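PDB 4QYT: glutathione-independent glyoxalase DJ-1 from Schizosaccharomyces pombe, which converts methylglyoxal to D-lactate in a single step without glutathione and helps protect the cell against reactive oxygen species. Local coordinates for residues V5-F10 with Y74-P80; V11-E17 with V47-V53; L125-T131 with E155-S161. All coordinates share one frame. Residues are numbered along the deposited sequence.

Contact 1 (V5-F10 with Y74-P80); sequences VKVCLF and YDIAIIP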
loop_
_atom_site.group_PDB
_atom_site.type_symbol
_atom_site.label_atom_id
_atom_site.label_comp_id
_atom_site.label_asym_id
_atom_site.label_seq_id
_atom_site.Cartn_x
_atom_site.Cartn_y
_atom_site.Cartn_z
ATOM N N VAL A 5 3.391 -23.100 0.095
ATOM C CA VAL A 5 4.336 -21.944 -0.101
ATOM C C VAL A 5 4.180 -21.035 1.086
ATOM O O VAL A 5 3.051 -20.759 1.494
ATOM C CB VAL A 5 4.028 -21.176 -1.406
ATOM C CG1 VAL A 5 4.845 -19.901 -1.518
ATOM C CG2 VAL A 5 4.303 -22.076 -2.599
ATOM N N LYS A 6 5.276 -20.395 1.447
ATOM C CA LYS A 6 5.337 -19.703 2.710
ATOM C C LYS A 6 6.218 -18.473 2.534
ATOM O O LYS A 6 7.422 -18.601 2.248
ATOM C CB LYS A 6 5.943 -20.668 3.721
ATOM C CG LYS A 6 5.041 -21.850 4.030
ATOM C CD LYS A 6 5.730 -22.863 4.918
ATOM C CE LYS A 6 6.934 -23.502 4.234
ATOM N NZ LYS A 6 6.989 -25.004 4.257
ATOM N N VAL A 7 5.657 -17.284 2.730
ATOM C CA VAL A 7 6.355 -16.047 2.396
ATOM C C VAL A 7 6.781 -15.306 3.658
ATOM O O VAL A 7 6.013 -15.185 4.615
ATOM C CB VAL A 7 5.431 -15.156 1.533
ATOM C CG1 VAL A 7 6.123 -13.869 1.121
ATOM C CG2 VAL A 7 4.931 -15.923 0.314
ATOM N N CYS A 8 7.994 -14.753 3.591
ATOM C CA CYS A 8 8.484 -13.789 4.572
ATOM C C CYS A 8 8.593 -12.418 3.922
ATOM O O CYS A 8 9.338 -12.257 2.941
ATOM C CB CYS A 8 9.875 -14.189 5.054
ATOM S SG CYS A 8 10.676 -12.927 6.048
ATOM N N LEU A 9 7.874 -11.451 4.481
ATOM C CA LEU A 9 8.027 -10.051 4.092
ATOM C C LEU A 9 8.845 -9.383 5.204
ATOM O O LEU A 9 8.374 -9.167 6.309
ATOM C CB LEU A 9 6.635 -9.450 3.930
ATOM C CG LEU A 9 6.526 -8.030 3.472
ATOM C CD1 LEU A 9 7.430 -7.577 2.417
ATOM C CD2 LEU A 9 5.097 -7.664 3.176
ATOM N N PHE A 10 10.124 -9.125 4.890
ATOM C CA PHE A 10 10.959 -8.422 5.863
ATOM C C PHE A 10 10.467 -7.000 6.026
ATOM O O PHE A 10 9.984 -6.360 5.093
ATOM C CB PHE A 10 12.420 -8.419 5.404
ATOM C CG PHE A 10 13.142 -9.718 5.599
ATOM C CD1 PHE A 10 13.421 -10.185 6.876
ATOM C CD2 PHE A 10 13.620 -10.469 4.530
ATOM C CE1 PHE A 10 14.150 -11.351 7.069
ATOM C CE2 PHE A 10 14.364 -11.616 4.736
ATOM C CZ PHE A 10 14.636 -12.062 5.999
ATOM N N TYR A 74 10.490 -20.796 5.162
ATOM C CA TYR A 74 9.991 -19.877 4.137
ATOM C C TYR A 74 10.536 -20.257 2.787
ATOM O O TYR A 74 11.658 -20.752 2.658
ATOM C CB TYR A 74 10.379 -18.419 4.464
ATOM C CG TYR A 74 9.802 -17.913 5.732
ATOM C CD1 TYR A 74 8.457 -17.569 5.837
ATOM C CD2 TYR A 74 10.583 -17.745 6.851
ATOM C CE1 TYR A 74 7.918 -17.100 7.025
ATOM C CE2 TYR A 74 10.067 -17.272 8.034
ATOM C CZ TYR A 74 8.708 -16.975 8.135
ATOM O OH TYR A 74 8.217 -16.505 9.337
ATOM N N ASP A 75 9.732 -19.992 1.758
ATOM C CA ASP A 75 10.115 -20.201 0.369
ATOM C C ASP A 75 10.373 -18.930 -0.409
ATOM O O ASP A 75 11.015 -18.976 -1.466
ATOM C CB ASP A 75 9.004 -21.014 -0.344
ATOM C CG ASP A 75 8.659 -22.245 0.413
ATOM O OD1 ASP A 75 9.566 -23.097 0.557
ATOM O OD2 ASP A 75 7.569 -22.292 1.018
ATOM N N ILE A 76 9.803 -17.814 0.044
ATOM C CA ILE A 76 9.961 -16.530 -0.636
ATOM C C ILE A 76 10.403 -15.528 0.435
ATOM O O ILE A 76 9.823 -15.473 1.507
ATOM C CB ILE A 76 8.656 -16.059 -1.304
ATOM C CG1 ILE A 76 8.105 -17.101 -2.275
ATOM C CG2 ILE A 76 8.857 -14.706 -1.990
ATOM C CD1 ILE A 76 6.939 -16.609 -3.105
ATOM N N ALA A 77 11.424 -14.740 0.075
ATOM C CA ALA A 77 11.897 -13.645 0.921
ATOM C C ALA A 77 11.720 -12.346 0.170
ATOM O O ALA A 77 12.220 -12.238 -0.945
ATOM C CB ALA A 77 13.358 -13.840 1.276
ATOM N N ILE A 78 11.044 -11.385 0.784
ATOM C CA ILE A 78 10.768 -10.091 0.140
ATOM C C ILE A 78 11.408 -8.988 0.981
ATOM O O ILE A 78 11.202 -8.892 2.185
ATOM C CB ILE A 78 9.238 -9.858 0.009
ATOM C CG1 ILE A 78 8.567 -11.014 -0.747
ATOM C CG2 ILE A 78 8.985 -8.502 -0.675
ATOM C CD1 ILE A 78 7.073 -10.911 -0.799
ATOM N N ILE A 79 12.088 -8.092 0.252
ATOM C CA ILE A 79 12.793 -6.968 0.832
ATOM C C ILE A 79 12.203 -5.714 0.219
ATOM O O ILE A 79 12.386 -5.410 -0.983
ATOM C CB ILE A 79 14.313 -7.030 0.626
ATOM C CG1 ILE A 79 14.797 -8.416 1.034
ATOM C CG2 ILE A 79 14.975 -5.994 1.536
ATOM C CD1 ILE A 79 16.269 -8.670 0.817
ATOM N N PRO A 80 11.408 -5.006 1.022
ATOM C CA PRO A 80 10.848 -3.755 0.538
ATOM C C PRO A 80 11.845 -2.599 0.711
ATOM O O PRO A 80 12.901 -2.750 1.333
ATOM C CB PRO A 80 9.605 -3.589 1.423
ATOM C CG PRO A 80 10.021 -4.252 2.737
ATOM C CD PRO A 80 10.909 -5.376 2.360
HETATM O O HOH W 1 8.913 -24.849 2.319
#
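F10 and I78 each lose 74 Å² to this contact, with K6 and Y74 close behind at 71 Å². I78 is held through both its backbone groups: its N donates to C8 O (2.9 Å) and its O accepts from F10 N (2.9 Å), while C8 N to I76 O (2.9 Å) continues the parallel ladder. On the face shared by V7, L9 and I76, the I78 side chain packs its CD1 on V7 CG1 (3.7 Å) and its CG2 on L9 CD1 (3.6 Å); helix 17-29 covers this face through F20 and W24 on L9 and F27 on V7 and I76. F10 lies on the other face, against A77 and I79, where helix 93-102 and F70 close over it. There, too, C8 CB sits over the Y74 ring, 3.8 Å from its centroid, a CH-pi contact; Y74 OH bonds to D35. Where the strands begin, K6 O accepts D75 N at 2.7 Å. Strands 7-12 and 76-79, helices on both faces, are parallel neighbours near the middle of the mixed, mostly parallel sheet of the DJ-1/PfpI alpha/beta sandwich.

Contact 2 (V11-E17 with V47-V53); sequences VADGTDE and VKMSRDV. With EDO (1,2-ethanediol), chain G.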
loop_
_atom_site.group_PDB
_atom_site.type_symbol
_atom_site.label_atom_id
_atom_site.label_comp_id
_atom_site.label_asym_id
_atom_site.label_seq_id
_atom_site.Cartn_x
_atom_site.Cartn_y
_atom_site.Cartn_z
ATOM N N VAL A 11 10.717 -6.451 7.214
ATOM C CA VAL A 11 10.297 -5.099 7.545
ATOM C C VAL A 11 11.252 -4.556 8.597
ATOM O O VAL A 11 11.712 -5.295 9.466
ATOM C CB VAL A 11 8.817 -5.040 7.983
ATOM C CG1 VAL A 11 8.590 -5.746 9.321
ATOM C CG2 VAL A 11 8.243 -3.634 8.004
ATOM N N ALA A 12 11.536 -3.262 8.526
ATOM C CA ALA A 12 12.406 -2.598 9.478
ATOM C C ALA A 12 11.788 -1.236 9.782
ATOM O O ALA A 12 10.943 -0.739 9.036
ATOM C CB ALA A 12 13.789 -2.435 8.857
ATOM N N ASP A 13 12.276 -0.570 10.825
ATOM C CA ASP A 13 11.949 0.845 10.947
ATOM C C ASP A 13 12.393 1.551 9.675
ATOM O O ASP A 13 13.501 1.345 9.186
ATOM C CB ASP A 13 12.598 1.406 12.220
ATOM C CG ASP A 13 12.057 0.743 13.442
ATOM O OD1 ASP A 13 10.857 0.822 13.691
ATOM O OD2 ASP A 13 12.814 -0.008 14.101
ATOM N N GLY A 14 11.513 2.378 9.115
ATOM C CA GLY A 14 11.851 3.048 7.873
ATOM C C GLY A 14 11.410 2.310 6.618
ATOM O O GLY A 14 11.666 2.811 5.514
ATOM N N THR A 15 10.732 1.150 6.738
ATOM C CA THR A 15 10.233 0.475 5.542
ATOM C C THR A 15 9.058 1.262 4.949
ATOM O O THR A 15 8.162 1.728 5.678
ATOM C CB THR A 15 9.799 -0.969 5.877
ATOM O OG1 THR A 15 10.974 -1.756 6.138
ATOM C CG2 THR A 15 8.989 -1.588 4.764
ATOM N N ASP A 16 9.021 1.328 3.626
ATOM C CA ASP A 16 7.933 2.008 2.943
ATOM C C ASP A 16 6.589 1.281 3.068
ATOM O O ASP A 16 6.492 0.089 2.780
ATOM C CB ASP A 16 8.290 2.165 1.463
ATOM C CG ASP A 16 7.249 2.939 0.739
ATOM O OD1 ASP A 16 7.208 4.167 0.964
ATOM O OD2 ASP A 16 6.484 2.334 -0.038
ATOM N N GLU A 17 5.571 2.045 3.419
ATOM C CA GLU A 17 4.228 1.484 3.615
ATOM C C GLU A 17 3.641 0.901 2.333
ATOM O O GLU A 17 2.972 -0.153 2.365
ATOM C CB GLU A 17 3.276 2.546 4.141
ATOM C CG GLU A 17 3.560 3.091 5.537
ATOM C CD GLU A 17 4.536 4.247 5.645
ATOM O OE1 GLU A 17 5.361 4.464 4.702
ATOM O OE2 GLU A 17 4.500 4.923 6.682
ATOM N N VAL A 47 6.812 -1.319 14.675
ATOM C CA VAL A 47 7.642 -0.750 13.629
ATOM C C VAL A 47 7.156 0.658 13.294
ATOM O O VAL A 47 5.957 0.880 13.125
ATOM C CB VAL A 47 7.520 -1.607 12.365
ATOM C CG1 VAL A 47 8.534 -1.130 11.345
ATOM C CG2 VAL A 47 7.711 -3.084 12.679
ATOM N N LYS A 48 8.089 1.598 13.210
ATOM C CA LYS A 48 7.807 2.938 12.701
ATOM C C LYS A 48 8.202 2.965 11.226
ATOM O O LYS A 48 9.391 2.931 10.875
ATOM C CB LYS A 48 8.581 4.013 13.453
ATOM C CG LYS A 48 8.224 5.410 12.969
ATOM C CD LYS A 48 8.966 6.488 13.733
ATOM C CE LYS A 48 8.690 7.862 13.161
ATOM N NZ LYS A 48 9.567 8.853 13.835
ATOM N N MET A 49 7.200 2.849 10.356
ATOM C CA MET A 49 7.429 2.812 8.913
ATOM C C MET A 49 8.008 4.143 8.397
ATOM O O MET A 49 8.046 5.156 9.116
ATOM C CB MET A 49 6.127 2.416 8.196
ATOM C CG MET A 49 5.480 1.132 8.718
ATOM S SD MET A 49 6.454 -0.365 8.403
ATOM C CE MET A 49 5.955 -0.679 6.719
ATOM N N SER A 50 8.389 4.136 7.125
ATOM C CA SER A 50 9.044 5.272 6.460
ATOM C C SER A 50 8.255 6.576 6.591
ATOM O O SER A 50 8.830 7.622 6.875
ATOM C CB SER A 50 9.222 4.938 4.985
ATOM O OG SER A 50 9.982 5.978 4.409
ATOM N N ARG A 51 6.950 6.488 6.357
ATOM C CA ARG A 51 6.058 7.663 6.383
ATOM C C ARG A 51 5.176 7.663 7.634
ATOM O O ARG A 51 4.080 8.224 7.633
ATOM C CB ARG A 51 5.265 7.741 5.071
ATOM C CG ARG A 51 6.105 7.700 3.800
ATOM C CD ARG A 51 7.122 8.798 3.716
ATOM N NE ARG A 51 7.913 8.616 2.516
ATOM C CZ ARG A 51 8.616 9.577 1.942
ATOM N NH1 ARG A 51 8.504 10.813 2.371
ATOM N NH2 ARG A 51 9.443 9.302 0.955
ATOM N N ASP A 52 5.706 7.093 8.718
ATOM C CA ASP A 52 5.205 7.274 10.063
ATOM C C ASP A 52 4.014 6.417 10.465
ATOM O O ASP A 52 3.529 6.562 11.574
ATOM C CB ASP A 52 4.923 8.751 10.386
ATOM C CG ASP A 52 6.094 9.619 10.087
ATOM O OD1 ASP A 52 7.192 9.274 10.554
ATOM O OD2 ASP A 52 5.934 10.603 9.340
ATOM N N VAL A 53 3.602 5.456 9.662
ATOM C CA VAL A 53 2.667 4.459 10.180
ATOM C C VAL A 53 3.363 3.632 11.263
ATOM O O VAL A 53 4.507 3.261 11.100
ATOM C CB VAL A 53 2.173 3.539 9.052
ATOM C CG1 VAL A 53 1.531 2.266 9.578
ATOM C CG2 VAL A 53 1.192 4.285 8.185
HETATM C C1 EDO G . 12.639 6.860 0.978
HETATM O O1 EDO G . 12.907 7.196 2.317
HETATM C C2 EDO G . 11.203 6.412 1.053
HETATM O O2 EDO G . 10.565 6.766 -0.137
HETATM O O HOH W 2 12.845 5.671 5.205
HETATM O O HOH W 3 8.991 5.931 1.929
#
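Strand 7-12 runs out into a type II turn, A12 to T15, that leads to helix 17-29, and the hairpin joining strands 46-48 and 54-56 folds over this strand-turn-helix of the DJ-1 fold. D13, chi1 m, brings OD1 to K48 N (2.9 Å), while its OD2 bonds to Y38. G14 N then donates to K48 O (2.8 Å); at phi 92°, psi 2°, a CB on G14 would jam against the carbonyl of D13. T15, also m, accepts A12 N on OG1 (2.9 Å), and its O receives S50 N at 2.8 Å. M49 is m at all three chi angles, which folds its thioether back so that SD meets V11 CG2 at 3.7 Å and CE meets T15 CG2 at 3.7 Å, with F20 and M55 alongside. E17, buried most at 105 Å², bends at chi2 (p) and points its carboxylate into the type I turn M49 to D52: OE2 accepts V53 N (3.2 Å), and R51 N makes weak bonds to OE1 (3.1 Å) and OE2 (2.9 Å). D16, chi1 t, is the helix N-cap, its OD2 on the backbone N of E19, an inferred active-site residue; OD1 forms a salt bridge with R29 of the second subunit, whose W24 packs on E17 and V53, so the contact also lines the dimer interface. One water ties D16 OD1 (2.7 Å) to S50 OG (2.7 Å) and R51 NE (3.0 Å), and R51 NH2 reaches O2 of an ethanediol, probably from the crystallisation liquor, at 3.0 Å.

Contact 3 (L125-T131 with E155-S161); sequences LPNKQIT and EENLITS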
loop_
_atom_site.group_PDB
_atom_site.type_symbol
_atom_site.label_atom_id
_atom_site.label_comp_id
_atom_site.label_asym_id
_atom_site.label_seq_id
_atom_site.Cartn_x
_atom_site.Cartn_y
_atom_site.Cartn_z
ATOM N N LEU A 125 25.174 -10.821 -5.001
ATOM C CA LEU A 125 24.466 -11.617 -6.027
ATOM C C LEU A 125 25.019 -11.387 -7.433
ATOM O O LEU A 125 25.261 -10.257 -7.822
ATOM C CB LEU A 125 22.968 -11.320 -6.071
ATOM C CG LEU A 125 22.187 -11.669 -4.813
ATOM C CD1 LEU A 125 20.713 -11.491 -5.075
ATOM C CD2 LEU A 125 22.530 -13.072 -4.354
ATOM N N PRO A 126 25.150 -12.463 -8.224
ATOM C CA PRO A 126 25.857 -12.358 -9.495
ATOM C C PRO A 126 24.901 -12.260 -10.682
ATOM O O PRO A 126 25.342 -12.378 -11.830
ATOM C CB PRO A 126 26.622 -13.664 -9.565
ATOM C CG PRO A 126 25.703 -14.643 -8.908
ATOM C CD PRO A 126 25.067 -13.859 -7.778
ATOM N N ASN A 127 23.651 -11.885 -10.438
ATOM C CA ASN A 127 22.768 -11.554 -11.550
ATOM C C ASN A 127 23.405 -10.458 -12.434
ATOM O O ASN A 127 24.137 -9.572 -11.967
ATOM C CB ASN A 127 21.364 -11.154 -11.050
ATOM C CG ASN A 127 21.402 -10.074 -9.990
ATOM O OD1 ASN A 127 21.962 -10.277 -8.912
ATOM N ND2 ASN A 127 20.860 -8.896 -10.313
ATOM N N LYS A 128 23.044 -10.476 -13.710
ATOM C CA LYS A 128 23.586 -9.498 -14.628
ATOM C C LYS A 128 22.783 -8.219 -14.683
ATOM O O LYS A 128 23.328 -7.157 -14.946
ATOM C CB LYS A 128 23.713 -10.097 -16.032
ATOM C CG LYS A 128 24.540 -11.374 -16.085
ATOM C CD LYS A 128 25.891 -11.182 -15.412
ATOM C CE LYS A 128 26.550 -12.514 -15.087
ATOM N NZ LYS A 128 26.687 -13.381 -16.291
ATOM N N GLN A 129 21.470 -8.371 -14.632
ATOM C CA GLN A 129 20.551 -7.246 -14.801
ATOM C C GLN A 129 19.746 -7.008 -13.526
ATOM O O GLN A 129 19.601 -7.913 -12.701
ATOM C CB GLN A 129 19.600 -7.531 -15.962
ATOM C CG GLN A 129 20.339 -7.810 -17.269
ATOM C CD GLN A 129 19.426 -7.881 -18.477
ATOM O OE1 GLN A 129 19.664 -7.206 -19.483
ATOM N NE2 GLN A 129 18.477 -8.814 -18.447
ATOM N N ILE A 130 19.221 -5.794 -13.374
ATOM C CA ILE A 130 18.506 -5.415 -12.154
ATOM C C ILE A 130 17.696 -4.189 -12.479
ATOM O O ILE A 130 18.005 -3.443 -13.420
ATOM C CB ILE A 130 19.492 -5.191 -10.979
ATOM C CG1 ILE A 130 18.845 -5.549 -9.632
ATOM C CG2 ILE A 130 20.134 -3.799 -11.035
ATOM C CD1 ILE A 130 19.804 -5.543 -8.468
ATOM N N THR A 131 16.695 -3.925 -11.656
ATOM C CA THR A 131 16.189 -2.567 -11.576
ATOM C C THR A 131 16.052 -2.166 -10.126
ATOM O O THR A 131 16.291 -2.969 -9.239
ATOM C CB THR A 131 14.877 -2.371 -12.363
ATOM O OG1 THR A 131 14.663 -0.967 -12.536
ATOM C CG2 THR A 131 13.698 -2.970 -11.661
ATOM N N GLU A 155 15.378 -12.200 -13.069
ATOM C CA GLU A 155 16.545 -12.927 -13.549
ATOM C C GLU A 155 16.755 -14.057 -12.578
ATOM O O GLU A 155 16.737 -13.833 -11.379
ATOM C CB GLU A 155 17.787 -12.041 -13.631
ATOM C CG GLU A 155 19.000 -12.804 -14.124
ATOM C CD GLU A 155 20.201 -11.925 -14.383
ATOM O OE1 GLU A 155 20.008 -10.712 -14.591
ATOM O OE2 GLU A 155 21.312 -12.473 -14.485
ATOM N N GLU A 156 16.891 -15.279 -13.092
ATOM C CA GLU A 156 16.880 -16.447 -12.238
ATOM C C GLU A 156 15.653 -16.418 -11.348
ATOM O O GLU A 156 14.540 -16.365 -11.878
ATOM C CB GLU A 156 18.209 -16.592 -11.489
ATOM C CG GLU A 156 19.360 -16.871 -12.433
ATOM C CD GLU A 156 19.350 -18.284 -13.037
ATOM O OE1 GLU A 156 18.556 -19.139 -12.628
ATOM O OE2 GLU A 156 20.065 -18.533 -14.011
ATOM N N ASN A 157 15.813 -16.475 -10.023
ATOM C CA ASN A 157 14.671 -16.411 -9.101
ATOM C C ASN A 157 14.673 -15.124 -8.282
ATOM O O ASN A 157 14.071 -15.089 -7.214
ATOM C CB ASN A 157 14.671 -17.638 -8.176
ATOM C CG ASN A 157 15.894 -17.716 -7.293
ATOM O OD1 ASN A 157 16.937 -17.107 -7.567
ATOM N ND2 ASN A 157 15.754 -18.462 -6.203
ATOM N N LEU A 158 15.246 -14.069 -8.874
ATOM C CA LEU A 158 15.316 -12.740 -8.259
ATOM C C LEU A 158 14.403 -11.791 -9.042
ATOM O O LEU A 158 14.629 -11.547 -10.243
ATOM C CB LEU A 158 16.735 -12.211 -8.294
ATOM C CG LEU A 158 16.914 -10.767 -7.779
ATOM C CD1 LEU A 158 16.529 -10.633 -6.314
ATOM C CD2 LEU A 158 18.326 -10.270 -8.055
ATOM N N ILE A 159 13.415 -11.256 -8.348
ATOM C CA ILE A 159 12.541 -10.234 -8.878
ATOM C C ILE A 159 12.973 -8.904 -8.248
ATOM O O ILE A 159 13.022 -8.777 -7.019
ATOM C CB ILE A 159 11.078 -10.548 -8.478
ATOM C CG1 ILE A 159 10.570 -11.845 -9.142
ATOM C CG2 ILE A 159 10.165 -9.376 -8.836
ATOM C CD1 ILE A 159 11.059 -13.167 -8.569
ATOM N N THR A 160 13.217 -7.901 -9.100
ATOM C CA THR A 160 13.472 -6.544 -8.621
ATOM C C THR A 160 12.522 -5.552 -9.281
ATOM O O THR A 160 11.940 -5.833 -10.332
ATOM C CB THR A 160 14.951 -6.142 -8.807
ATOM O OG1 THR A 160 15.316 -6.177 -10.187
ATOM C CG2 THR A 160 15.864 -6.980 -7.968
ATOM N N SER A 161 12.269 -4.443 -8.591
ATOM C CA SER A 161 11.284 -3.477 -9.045
ATOM C C SER A 161 11.589 -2.079 -8.532
ATOM O O SER A 161 12.434 -1.898 -7.689
ATOM C CB SER A 161 9.915 -3.945 -8.603
ATOM O OG SER A 161 8.838 -3.236 -9.133
#
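L125 opens the first segment by resting its CD1 on L158 CD2 (4.0 Å), with M112 of strand 109-112 touching both leucines. Two residues on, N127 turns its side chain toward segment 155-161: CG lies 3.6 Å from L158 CD2, CB lies 3.6 Å from E155 CD, and ND2 loops forward to Q129 O (2.9 Å), bracing the chain just before the short strand 129-130. At K128 and Q129 the contact becomes polar. E155, its chi1 and chi2 both t, extends fully and presents its carboxylate to two successive amides: K128 N donates to OE2 and Q129 N to OE1, each at 2.8 Å. I130 follows, with CG1 3.6 Å from T160 OG1. Then T131 N donates to that same T160 OG1 (3.0 Å), and T131 CG2 approaches S161 CA at 3.6 Å, while T131 OG1 bonds to L148 O. All three hydrogen bonds between the segments run from a backbone amide to a side chain; the two are not paired as strands. E155 and L158 bracket a type II' turn, the tight two-residue beta hairpin joining 158-161 to 152-155, the antiparallel edge strand of the otherwise parallel main sheet. From this hairpin E155 reaches across to the start of strand 129-130, joining the small parallel sheet of 129-130 and 146-147 to the edge of the main one.

Contact 1 is the most central, its centre about 7 Å from the centre of the chain, and rests on regular strand pairing with apolar packing on both faces. Contact 2 continues from it along strand 7-12, nested within the loop that contact 1 closes; P80 CG meets T15 CG2 at 3.5 Å where the two touch. Here the regular ladder gives way to scattered backbone bonds and carboxylates (D13, E17) that accept backbone amides, and contact 2 alone of the three is touched by the second subunit. Contact 3, likewise largely buried, reaches the same sheet through strand 158-161, its centre about 25 Å from that of contact 2 across the chain's centre; it shares contact 2's use of acidic side chains but stays within one subunit.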